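Local atomic coordinates of alpha-1,2-Mannosidase (PDB entry 1HCU), a protein that cleaves alpha-1,2-linked mannose, probably trimming high-mannose N-glycans to a five-mannose form with calcium as cofactor. Residues A[154-158]-A[168-173]; A[98-103]-A[180-185]; A[221-225]-A[235-239]. All blocks are in the same frame, centred on the assembly; numbering follows the deposited sequence.

Contact 1: A[154-158]-A[168-173]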
loop_
_atom_site.group_PDB
_atom_site.type_symbol
_atom_site.label_atom_id
_atom_site.label_comp_id
_atom_site.label_asym_id
_atom_site.label_seq_id
_atom_site.Cartn_x
_atom_site.Cartn_y
_atom_site.Cartn_z
ATOM N N VAL A 154 20.859 1.970 9.706
ATOM C CA VAL A 154 19.801 2.403 8.798
ATOM C C VAL A 154 20.012 1.554 7.556
ATOM O O VAL A 154 21.099 1.564 6.961
ATOM C CB VAL A 154 19.921 3.909 8.409
ATOM C CG1 VAL A 154 18.880 4.268 7.344
ATOM C CG2 VAL A 154 19.738 4.783 9.633
ATOM N N PRO A 155 18.981 0.808 7.142
ATOM C CA PRO A 155 19.079 -0.056 5.962
ATOM C C PRO A 155 19.463 0.640 4.661
ATOM O O PRO A 155 19.067 1.776 4.404
ATOM C CB PRO A 155 17.688 -0.683 5.881
ATOM C CG PRO A 155 16.821 0.423 6.402
ATOM C CD PRO A 155 17.591 0.876 7.619
ATOM N N ASP A 156 20.251 -0.061 3.855
ATOM C CA ASP A 156 20.673 0.408 2.544
ATOM C C ASP A 156 19.467 -0.026 1.708
ATOM O O ASP A 156 19.004 -1.150 1.847
ATOM C CB ASP A 156 21.927 -0.358 2.122
ATOM C CG ASP A 156 22.471 0.079 0.777
ATOM O OD1 ASP A 156 23.697 0.313 0.704
ATOM O OD2 ASP A 156 21.692 0.172 -0.200
ATOM N N PRO A 157 18.939 0.859 0.846
ATOM C CA PRO A 157 17.777 0.573 -0.008
ATOM C C PRO A 157 17.935 -0.535 -1.055
ATOM O O PRO A 157 16.950 -1.149 -1.474
ATOM C CB PRO A 157 17.494 1.925 -0.656
ATOM C CG PRO A 157 18.865 2.505 -0.816
ATOM C CD PRO A 157 19.512 2.182 0.527
ATOM N N THR A 158 19.167 -0.792 -1.472
ATOM C CA THR A 158 19.423 -1.805 -2.488
ATOM C C THR A 158 20.497 -2.820 -2.089
ATOM O O THR A 158 21.521 -2.458 -1.502
ATOM C CB THR A 158 19.867 -1.136 -3.814
ATOM O OG1 THR A 158 18.884 -0.174 -4.215
ATOM C CG2 THR A 158 20.031 -2.173 -4.917
ATOM N N SER A 168 24.383 -2.238 -1.465
ATOM C CA SER A 168 24.694 -1.413 -2.626
ATOM C C SER A 168 25.710 -0.342 -2.201
ATOM O O SER A 168 26.495 0.143 -3.014
ATOM C CB SER A 168 23.432 -0.735 -3.167
ATOM O OG SER A 168 23.078 0.378 -2.368
ATOM N N GLY A 169 25.689 0.021 -0.923
ATOM C CA GLY A 169 26.612 1.025 -0.427
ATOM C C GLY A 169 26.072 2.443 -0.499
ATOM O O GLY A 169 26.835 3.405 -0.421
ATOM N N ALA A 170 24.758 2.588 -0.656
ATOM C CA ALA A 170 24.162 3.922 -0.724
ATOM C C ALA A 170 24.497 4.664 0.562
ATOM O O ALA A 170 24.737 4.041 1.598
ATOM C CB ALA A 170 22.649 3.819 -0.894
ATOM N N SER A 171 24.507 5.990 0.496
ATOM C CA SER A 171 24.822 6.807 1.663
ATOM C C SER A 171 23.584 7.351 2.380
ATOM O O SER A 171 23.701 7.981 3.434
ATOM C CB SER A 171 25.727 7.968 1.255
ATOM O OG SER A 171 25.108 8.752 0.254
ATOM N N SER A 172 22.405 7.111 1.810
ATOM C CA SER A 172 21.152 7.564 2.411
ATOM C C SER A 172 19.969 6.794 1.844
ATOM O O SER A 172 20.088 6.114 0.827
ATOM C CB SER A 172 20.931 9.061 2.167
ATOM O OG SER A 172 20.616 9.311 0.811
ATOM N N ASN A 173 18.823 6.925 2.505
ATOM C CA ASN A 173 17.600 6.246 2.106
ATOM C C ASN A 173 16.442 7.169 2.514
ATOM O O ASN A 173 16.661 8.153 3.241
ATOM C CB ASN A 173 17.522 4.910 2.861
ATOM C CG ASN A 173 16.587 3.898 2.204
ATOM O OD1 ASN A 173 15.899 4.192 1.223
ATOM N ND2 ASN A 173 16.562 2.691 2.755
#
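Asp156, the head of an Asx turn, meets Ser168, the head of an ST turn, and the next two residues with both carboxylate oxygens. OD2 takes the Ser168 OG hydrogen on its syn lone pair at 2.6 Å. OD1 accepts from Gly169 N at 2.6 Å and Ala170 N at 2.9 Å, the first on the syn side, a little out of the plane, the second from above the other face. Thr158 extends the same junction through its carbonyl, which receives Ser168 N at 2.9 Å. Further along, Asn173 and Pro157 lie alongside each other, pointing opposite ways, with Asn173 OD1 3.3 Å from Pro157 CB, while Ala170 CB packs on Pro157 CD.

The second shell fixes these groups. Thr158 N reaches the anti side of Asp156 OD2 and closes the Asx turn; Ser168 OG also accepts from Ala170 N in the ST turn. Arg167 adds a salt bridge to OD1, so the buried carboxylate is likely to be well stabilised as an anion. On the outer side, Ser171 touches an attached N-acetylglucosamine. Asn173 CG stands anti to the backbone N (chi1 -160°), which lets ND2 donate a hydrogen bond to Pro155 O at 3.1 Å, from above that carbonyl's plane.

Contact 2: A[98-103]-A[180-185]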
loop_
_atom_site.group_PDB
_atom_site.type_symbol
_atom_site.label_atom_id
_atom_site.label_comp_id
_atom_site.label_asym_id
_atom_site.label_seq_id
_atom_site.Cartn_x
_atom_site.Cartn_y
_atom_site.Cartn_z
ATOM N N VAL A 98 15.064 -3.414 -1.351
ATOM C CA VAL A 98 14.757 -3.958 -0.038
ATOM C C VAL A 98 13.271 -3.714 0.263
ATOM O O VAL A 98 12.558 -4.624 0.685
ATOM C CB VAL A 98 15.611 -3.267 1.046
ATOM C CG1 VAL A 98 15.237 -3.803 2.422
ATOM C CG2 VAL A 98 17.091 -3.481 0.747
ATOM N N PHE A 99 12.819 -2.483 0.020
ATOM C CA PHE A 99 11.426 -2.073 0.255
ATOM C C PHE A 99 10.375 -2.831 -0.564
ATOM O O PHE A 99 9.467 -3.452 -0.003
ATOM C CB PHE A 99 11.283 -0.564 -0.002
ATOM C CG PHE A 99 9.855 -0.078 -0.032
ATOM C CD1 PHE A 99 9.079 -0.060 1.127
ATOM C CD2 PHE A 99 9.286 0.366 -1.225
ATOM C CE1 PHE A 99 7.759 0.392 1.097
ATOM C CE2 PHE A 99 7.967 0.822 -1.264
ATOM C CZ PHE A 99 7.202 0.835 -0.099
ATOM N N GLU A 100 10.484 -2.770 -1.887
ATOM C CA GLU A 100 9.525 -3.450 -2.762
ATOM C C GLU A 100 9.499 -4.953 -2.499
ATOM O O GLU A 100 8.428 -5.564 -2.461
ATOM C CB GLU A 100 9.873 -3.209 -4.236
ATOM C CG GLU A 100 9.930 -1.744 -4.675
ATOM C CD GLU A 100 8.600 -1.017 -4.511
ATOM O OE1 GLU A 100 7.542 -1.680 -4.535
ATOM O OE2 GLU A 100 8.612 0.224 -4.376
ATOM N N THR A 101 10.674 -5.548 -2.313
ATOM C CA THR A 101 10.763 -6.983 -2.067
ATOM C C THR A 101 10.105 -7.367 -0.743
ATOM O O THR A 101 9.403 -8.374 -0.645
ATOM C CB THR A 101 12.241 -7.448 -2.054
ATOM O OG1 THR A 101 12.865 -7.064 -3.284
ATOM C CG2 THR A 101 12.332 -8.961 -1.905
ATOM N N ASN A 102 10.327 -6.541 0.269
ATOM C CA ASN A 102 9.784 -6.762 1.596
ATOM C C ASN A 102 8.260 -6.775 1.654
ATOM O O ASN A 102 7.656 -7.733 2.138
ATOM C CB ASN A 102 10.316 -5.681 2.544
ATOM C CG ASN A 102 9.635 -5.713 3.897
ATOM O OD1 ASN A 102 9.920 -6.573 4.733
ATOM N ND2 ASN A 102 8.714 -4.787 4.111
ATOM N N ILE A 103 7.641 -5.705 1.170
ATOM C CA ILE A 103 6.190 -5.579 1.217
ATOM C C ILE A 103 5.434 -6.599 0.361
ATOM O O ILE A 103 4.334 -7.030 0.730
ATOM C CB ILE A 103 5.746 -4.133 0.833
ATOM C CG1 ILE A 103 6.013 -3.865 -0.650
ATOM C CG2 ILE A 103 6.490 -3.119 1.697
ATOM C CD1 ILE A 103 5.509 -2.509 -1.137
ATOM N N SER A 180 9.189 0.983 6.464
ATOM C CA SER A 180 8.173 0.045 6.013
ATOM C C SER A 180 8.689 -1.385 6.061
ATOM O O SER A 180 8.259 -2.227 5.276
ATOM C CB SER A 180 7.726 0.382 4.590
ATOM O OG SER A 180 7.041 1.621 4.548
ATOM N N LEU A 181 9.594 -1.656 7.000
ATOM C CA LEU A 181 10.184 -2.984 7.154
ATOM C C LEU A 181 9.867 -3.613 8.506
ATOM O O LEU A 181 9.860 -4.844 8.645
ATOM C CB LEU A 181 11.701 -2.884 7.013
ATOM C CG LEU A 181 12.185 -2.129 5.780
ATOM C CD1 LEU A 181 13.706 -1.991 5.819
ATOM C CD2 LEU A 181 11.732 -2.857 4.534
ATOM N N VAL A 182 9.608 -2.756 9.494
ATOM C CA VAL A 182 9.335 -3.180 10.865
ATOM C C VAL A 182 8.180 -4.168 11.057
ATOM O O VAL A 182 8.309 -5.126 11.822
ATOM C CB VAL A 182 9.127 -1.940 11.791
ATOM C CG1 VAL A 182 7.975 -1.075 11.286
ATOM C CG2 VAL A 182 8.871 -2.391 13.207
ATOM N N LEU A 183 7.064 -3.958 10.365
ATOM C CA LEU A 183 5.922 -4.854 10.507
ATOM C C LEU A 183 6.258 -6.287 10.094
ATOM O O LEU A 183 6.083 -7.222 10.875
ATOM C CB LEU A 183 4.739 -4.373 9.658
ATOM C CG LEU A 183 3.316 -4.604 10.194
ATOM C CD1 LEU A 183 2.314 -4.529 9.033
ATOM C CD2 LEU A 183 3.213 -5.937 10.888
ATOM N N GLU A 184 6.748 -6.476 8.873
ATOM C CA GLU A 184 7.024 -7.838 8.438
ATOM C C GLU A 184 8.237 -8.510 9.057
ATOM O O GLU A 184 8.248 -9.726 9.230
ATOM C CB GLU A 184 7.061 -7.953 6.898
ATOM C CG GLU A 184 7.504 -6.751 6.086
ATOM C CD GLU A 184 6.553 -5.571 6.160
ATOM O OE1 GLU A 184 6.829 -4.646 6.949
ATOM O OE2 GLU A 184 5.529 -5.570 5.432
ATOM N N TRP A 185 9.241 -7.724 9.420
ATOM C CA TRP A 185 10.438 -8.275 10.040
ATOM C C TRP A 185 10.173 -8.652 11.504
ATOM O O TRP A 185 10.733 -9.623 12.010
ATOM C CB TRP A 185 11.597 -7.276 9.912
ATOM C CG TRP A 185 12.202 -7.302 8.528
ATOM C CD1 TRP A 185 11.582 -6.984 7.348
ATOM C CD2 TRP A 185 13.514 -7.757 8.182
ATOM N NE1 TRP A 185 12.429 -7.222 6.292
ATOM C CE2 TRP A 185 13.621 -7.697 6.773
ATOM C CE3 TRP A 185 14.610 -8.215 8.925
ATOM C CZ2 TRP A 185 14.785 -8.080 6.090
ATOM C CZ3 TRP A 185 15.771 -8.597 8.244
ATOM C CH2 TRP A 185 15.845 -8.525 6.842
#
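Ser180 and Leu181, just ahead of helix 182-192, pack on the first turn of helix 98-117, a helix-to-helix junction inside the (alpha/alpha)7 barrel characteristic of glycosyl hydrolase family 47. Ser180 sets its CB against the edge of the Phe99 ring, 3.5 Å from CE1 and near the ring plane. Phe99 can present that edge because its CG is anti to the backbone N (chi1 170°), which brings the CE1 side of the ring up to Ser180. The hydroxyl of Ser180 is held by Ser246 and by Ala176 O, while its carbonyl oxygen lies 2.8 Å from Asn102 ND2, at too poor an angle for a hydrogen bond.

Leu181 then sends its two methyls to different partners. CD1 meets Val98 CG1 at 4.1 Å, the two side chains crossing at about a right angle, and CD2 lies against Asn102, 3.6 Å from CG and 3.7 Å from CB. The amide is thus supported by a hydrocarbon branch. One turn on, Glu184 lies against the same amide, though its detailed fit there is doubtful in the model; its OE2 accepts a hydrogen bond from Asn484 ND2, which also donates to Ile103 O, so that both helices share one outside partner. Glu100, a predicted proton donor, sits on the first turn of helix 98-117 without touching 180-185. Trp185 follows, its indole turned 33° from the amide of Asn102 and edge-to-face with Phe148; Asn102 OD1 stands at the edge of the indole, 3.0 Å from NE1.

Contact 3: A[221-225]-A[235-239]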
loop_
_atom_site.group_PDB
_atom_site.type_symbol
_atom_site.label_atom_id
_atom_site.label_comp_id
_atom_site.label_asym_id
_atom_site.label_seq_id
_atom_site.Cartn_x
_atom_site.Cartn_y
_atom_site.Cartn_z
ATOM N N LEU A 221 6.217 15.621 11.897
ATOM C CA LEU A 221 6.430 15.683 10.454
ATOM C C LEU A 221 7.921 15.800 10.151
ATOM O O LEU A 221 8.478 16.902 10.045
ATOM C CB LEU A 221 5.656 16.860 9.848
ATOM C CG LEU A 221 4.141 16.704 10.025
ATOM C CD1 LEU A 221 3.396 17.871 9.377
ATOM C CD2 LEU A 221 3.696 15.378 9.404
ATOM N N ILE A 222 8.544 14.633 10.013
ATOM C CA ILE A 222 9.973 14.489 9.760
ATOM C C ILE A 222 10.406 14.701 8.318
ATOM O O ILE A 222 9.581 14.882 7.423
ATOM C CB ILE A 222 10.452 13.078 10.216
ATOM C CG1 ILE A 222 9.745 11.977 9.406
ATOM C CG2 ILE A 222 10.129 12.889 11.697
ATOM C CD1 ILE A 222 10.279 10.559 9.657
ATOM N N GLY A 223 11.719 14.668 8.106
ATOM C CA GLY A 223 12.283 14.842 6.775
ATOM C C GLY A 223 12.130 13.570 5.957
ATOM O O GLY A 223 11.635 12.565 6.462
ATOM N N THR A 224 12.580 13.605 4.706
ATOM C CA THR A 224 12.455 12.476 3.795
ATOM C C THR A 224 13.670 11.550 3.689
ATOM O O THR A 224 13.520 10.331 3.625
ATOM C CB THR A 224 12.101 12.976 2.370
ATOM O OG1 THR A 224 10.890 13.738 2.413
ATOM C CG2 THR A 224 11.914 11.808 1.412
ATOM N N PHE A 225 14.869 12.122 3.665
ATOM C CA PHE A 225 16.082 11.316 3.530
ATOM C C PHE A 225 16.949 11.242 4.779
ATOM O O PHE A 225 17.218 12.252 5.431
ATOM C CB PHE A 225 16.901 11.824 2.348
ATOM C CG PHE A 225 16.097 11.960 1.081
ATOM C CD1 PHE A 225 15.693 13.216 0.627
ATOM C CD2 PHE A 225 15.735 10.832 0.348
ATOM C CE1 PHE A 225 14.943 13.346 -0.538
ATOM C CE2 PHE A 225 14.983 10.950 -0.819
ATOM C CZ PHE A 225 14.588 12.210 -1.263
ATOM N N ASP A 235 17.040 17.067 5.612
ATOM C CA ASP A 235 16.008 17.925 5.038
ATOM C C ASP A 235 14.768 17.967 5.934
ATOM O O ASP A 235 14.624 17.153 6.850
ATOM C CB ASP A 235 15.625 17.417 3.649
ATOM C CG ASP A 235 14.964 16.049 3.694
ATOM O OD1 ASP A 235 13.787 15.972 4.099
ATOM O OD2 ASP A 235 15.632 15.053 3.335
ATOM N N SER A 236 13.882 18.918 5.662
ATOM C CA SER A 236 12.657 19.063 6.428
ATOM C C SER A 236 11.439 19.003 5.505
ATOM O O SER A 236 10.441 19.682 5.741
ATOM C CB SER A 236 12.668 20.394 7.184
ATOM O OG SER A 236 13.799 20.482 8.036
ATOM N N SER A 237 11.522 18.189 4.456
ATOM C CA SER A 237 10.418 18.061 3.515
ATOM C C SER A 237 9.744 16.697 3.636
ATOM O O SER A 237 10.340 15.743 4.128
ATOM C CB SER A 237 10.912 18.254 2.080
ATOM O OG SER A 237 11.690 17.147 1.666
ATOM N N GLY A 238 8.501 16.605 3.177
ATOM C CA GLY A 238 7.797 15.343 3.256
ATOM C C GLY A 238 6.379 15.467 2.746
ATOM O O GLY A 238 6.007 16.511 2.203
ATOM N N SER A 239 5.590 14.412 2.937
ATOM C CA SER A 239 4.201 14.375 2.491
ATOM C C SER A 239 3.604 13.034 2.870
ATOM O O SER A 239 4.242 12.234 3.547
ATOM C CB SER A 239 4.136 14.490 0.976
ATOM O OG SER A 239 4.629 13.297 0.382
#
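Gly223 and Ser236 bring the two backbones to 4.3 Å between their CA atoms, and the runs 222-225 and 235-238 head off 112° apart, so the two segments cross rather than pair as strands. At the crossing a side chain would be ruled out on Gly223, since a CB there would collide with Asp235 O; what remains is a CA-H...O contact from Gly223 CA to that oxygen at 3.3 Å. The carboxylate of Asp235 receives two successive backbone N-H groups, each on a syn lone pair: Thr224 N gives to OD1 at 2.7 Å in a nearly straight bond (170°), and Phe225 N gives to OD2 at 3.0 Å. OD1 is gripped a second time, on its anti lone pair, by Ser237 N, which makes an Asx turn of residues 235-237. The segments thereby close the base of the excursion 225-235, which starts with strand 225-227 and carries the glycosylated Asn230. Putting an alanine here in place of Asp235 removes both carboxylate oxygens, which would probably leave the amides of Thr224, Phe225 and Ser237 without their acceptors and set the Asx turn free to open. Thr224 answers from its own segment: its OG1 donates to Ser237 O at 2.7 Å, from above the carbonyl plane. Thr224 CG2 lies over the centre of the Phe225 ring, whose CD1 stands 3.3 Å from Asp235 OD2.

How the contacts relate
Along the chain, 98-103 comes first, both segments of contact 1 follow, 180-185 then completes contact 2, and contact 3 comes last. Contact 2 lies deepest, about 11 Å from the chain centre, whereas contacts 1 and 3 sit about 22 and 20 Å out. Contacts 1 and 2, with centres about 14 Å apart, touch: Pro157 O probably accepts from Val98 N, and Pro155 packs on Leu181. Contacts 1 and 3, about 17 Å apart, share the antiparallel pair of strands 172-174 and 225-227. Contacts 2 and 3 do not meet. The loop bearing the Asn230 glycan is thus connected, through the strand pair and contact 1, to the helix that carries Glu100, a predicted proton donor.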